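PDB 4UZR: CDC48 domain-containing protein from Pyrococcus horikoshii, which is of unknown function but forms a dodecamer with a 12-bladed beta-propeller and beta-clam domains, and may bind ATP. Local coordinates for residues P16-V19 with D20-I24. Residues are numbered along the deposited sequence; the frame is centred on the assembly and turned at random.
Sequences PDFV and DVIRI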
ATOM      1  N   PRO A  16     -36.115  26.677  13.859  1.00 71.11           N
ATOM      2  CA  PRO A  16     -36.713  25.999  12.703  1.00 75.48           C
ATOM      3  C   PRO A  16     -37.317  26.953  11.666  1.00 88.53           C
ATOM      4  O   PRO A  16     -37.533  26.545  10.525  1.00 94.61           O
ATOM      5  CB  PRO A  16     -37.800  25.105  13.322  1.00 87.31           C
ATOM      6  CG  PRO A  16     -37.785  25.373  14.800  1.00 91.96           C
ATOM      7  CD  PRO A  16     -36.952  26.579  15.064  1.00 89.12           C
ATOM      8  N   ASP A  17     -37.589  28.193  12.059  1.00 98.09           N
ATOM      9  CA  ASP A  17     -38.203  29.170  11.159  1.00 97.19           C
ATOM     10  C   ASP A  17     -37.223  30.192  10.569  1.00 94.06           C
ATOM     11  O   ASP A  17     -37.645  31.230  10.058  1.00101.17           O
ATOM     12  CB  ASP A  17     -39.359  29.888  11.862  1.00 97.35           C
ATOM     13  CG  ASP A  17     -38.924  30.586  13.134  1.00102.46           C
ATOM     14  OD1 ASP A  17     -37.924  30.149  13.741  1.00 97.11           O
ATOM     15  OD2 ASP A  17     -39.585  31.568  13.533  1.00118.89           O
ATOM     16  N   PHE A  18     -35.925  29.903  10.649  1.00 80.49           N
ATOM     17  CA  PHE A  18     -34.888  30.809  10.140  1.00 83.30           C
ATOM     18  C   PHE A  18     -35.023  31.083   8.639  1.00 79.90           C
ATOM     19  O   PHE A  18     -34.641  32.153   8.141  1.00 92.46           O
ATOM     20  CB  PHE A  18     -33.491  30.255  10.446  1.00 87.73           C
ATOM     21  CG  PHE A  18     -33.073  29.116   9.549  1.00 84.00           C
ATOM     22  CD1 PHE A  18     -33.546  27.833   9.765  1.00 80.09           C
ATOM     23  CD2 PHE A  18     -32.203  29.333   8.493  1.00 76.39           C
ATOM     24  CE1 PHE A  18     -33.161  26.789   8.944  1.00 76.08           C
ATOM     25  CE2 PHE A  18     -31.815  28.296   7.666  1.00 63.21           C
ATOM     26  CZ  PHE A  18     -32.295  27.021   7.892  1.00 75.24           C
ATOM     27  N   VAL A  19     -35.568  30.100   7.932  1.00 76.82           N
ATOM     28  CA  VAL A  19     -35.752  30.173   6.489  1.00 64.24           C
ATOM     29  C   VAL A  19     -36.576  31.400   6.083  1.00 77.77           C
ATOM     30  O   VAL A  19     -36.310  32.022   5.057  1.00 85.79           O
ATOM     31  CB  VAL A  19     -36.383  28.862   5.945  1.00103.66           C
ATOM     32  CG1 VAL A  19     -37.577  28.446   6.796  1.00105.22           C
ATOM     33  CG2 VAL A  19     -36.773  29.002   4.483  1.00111.78           C
ATOM     34  N   ASP A  20     -37.562  31.752   6.903  1.00 79.37           N
ATOM     35  CA  ASP A  20     -38.370  32.948   6.682  1.00 92.42           C
ATOM     36  C   ASP A  20     -37.518  34.224   6.684  1.00 99.44           C
ATOM     37  O   ASP A  20     -37.635  35.073   5.789  1.00 95.12           O
ATOM     38  CB  ASP A  20     -39.471  33.036   7.736  1.00107.43           C
ATOM     39  CG  ASP A  20     -40.336  31.793   7.769  1.00108.18           C
ATOM     40  OD1 ASP A  20     -40.198  30.959   6.848  1.00 86.98           O
ATOM     41  OD2 ASP A  20     -41.163  31.657   8.698  1.00101.97           O
ATOM     42  N   VAL A  21     -36.673  34.353   7.704  1.00100.66           N
ATOM     43  CA  VAL A  21     -35.748  35.477   7.816  1.00106.73           C
ATOM     44  C   VAL A  21     -34.830  35.541   6.595  1.00 97.52           C
ATOM     45  O   VAL A  21     -34.617  36.618   6.013  1.00 90.56           O
ATOM     46  CB  VAL A  21     -34.896  35.367   9.097  1.00105.21           C
ATOM     47  CG1 VAL A  21     -33.906  36.517   9.183  1.00112.15           C
ATOM     48  CG2 VAL A  21     -35.793  35.342  10.325  1.00109.93           C
ATOM     49  N   ILE A  22     -34.305  34.383   6.197  1.00 86.92           N
ATOM     50  CA  ILE A  22     -33.461  34.298   5.004  1.00 80.34           C
ATOM     51  C   ILE A  22     -34.213  34.799   3.773  1.00 87.15           C
ATOM     52  O   ILE A  22     -33.667  35.534   2.943  1.00 88.66           O
ATOM     53  CB  ILE A  22     -32.962  32.859   4.755  1.00 71.54           C
ATOM     54  CG1 ILE A  22     -32.000  32.429   5.863  1.00 67.33           C
ATOM     55  CG2 ILE A  22     -32.278  32.751   3.402  1.00 65.23           C
ATOM     56  CD1 ILE A  22     -31.284  31.129   5.582  1.00 66.67           C
ATOM     57  N   ARG A  23     -35.477  34.404   3.679  1.00 91.19           N
ATOM     58  CA  ARG A  23     -36.345  34.796   2.578  1.00 91.17           C
ATOM     59  C   ARG A  23     -36.492  36.310   2.528  1.00 96.86           C
ATOM     60  O   ARG A  23     -36.426  36.910   1.454  1.00104.28           O
ATOM     61  CB  ARG A  23     -37.716  34.136   2.717  1.00 99.28           C
ATOM     62  CG  ARG A  23     -37.996  33.076   1.669  1.00102.11           C
ATOM     63  CD  ARG A  23     -39.436  32.605   1.744  1.00120.90           C
ATOM     64  NE  ARG A  23     -39.741  31.620   0.710  1.00131.29           N
ATOM     65  CZ  ARG A  23     -39.609  30.308   0.869  1.00135.11           C
ATOM     66  NH1 ARG A  23     -39.183  29.817   2.024  1.00139.72           N
ATOM     67  NH2 ARG A  23     -39.909  29.485  -0.127  1.00137.55           N
ATOM     68  N   ILE A  24     -36.704  36.926   3.690  1.00 99.79           N
ATOM     69  CA  ILE A  24     -36.795  38.383   3.759  1.00102.72           C
ATOM     70  C   ILE A  24     -35.478  39.036   3.335  1.00102.76           C
ATOM     71  O   ILE A  24     -35.472  40.094   2.700  1.00102.02           O
ATOM     72  CB  ILE A  24     -37.200  38.872   5.169  1.00116.97           C
ATOM     73  CG1 ILE A  24     -38.590  38.352   5.535  1.00123.44           C
ATOM     74  CG2 ILE A  24     -37.193  40.391   5.242  1.00107.62           C
ATOM     75  CD1 ILE A  24     -38.970  38.604   6.978  1.00105.40           C
TER
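F18 and I22, one turn apart in helix 18-26, lie side by side and point the same way. I22 brings its CD1 methyl to the ring edge, near the ring plane, 3.5 Å from F18 CD2. Chi1 of 76° puts F18 CG between its own backbone N and carbonyl carbon. On the backbone, I22 N donates to F18 O at 3.0 Å. One residue further on, R23 N bonds V19 O at 2.9 Å, and the extended R23 chain runs beside V19 until NH1 comes 3.5 Å from V19 CG2. D20 N reaches D17 O at 3.2 Å from above the carbonyl plane, a bent bond (140° at the hydrogen). D20 folds its carboxylate back beside its own backbone N (chi1 -56°), setting OD1 3.6 Å from V19 CG1. With alanine replacing D20, V19 CG1 would probably lose cover on that side, and the helix start one negative charge. F18 and I22 pack on strand 36-41, V19 and R23 on I66, while L14 of a second subunit meets F18 and V19, and its D17 meets D20. Chemically, apolar anchorage joins two acids that probably suit the helix N-terminus yet mildly repel, D17 OD2 lying 5.1 Å from D20 OD2.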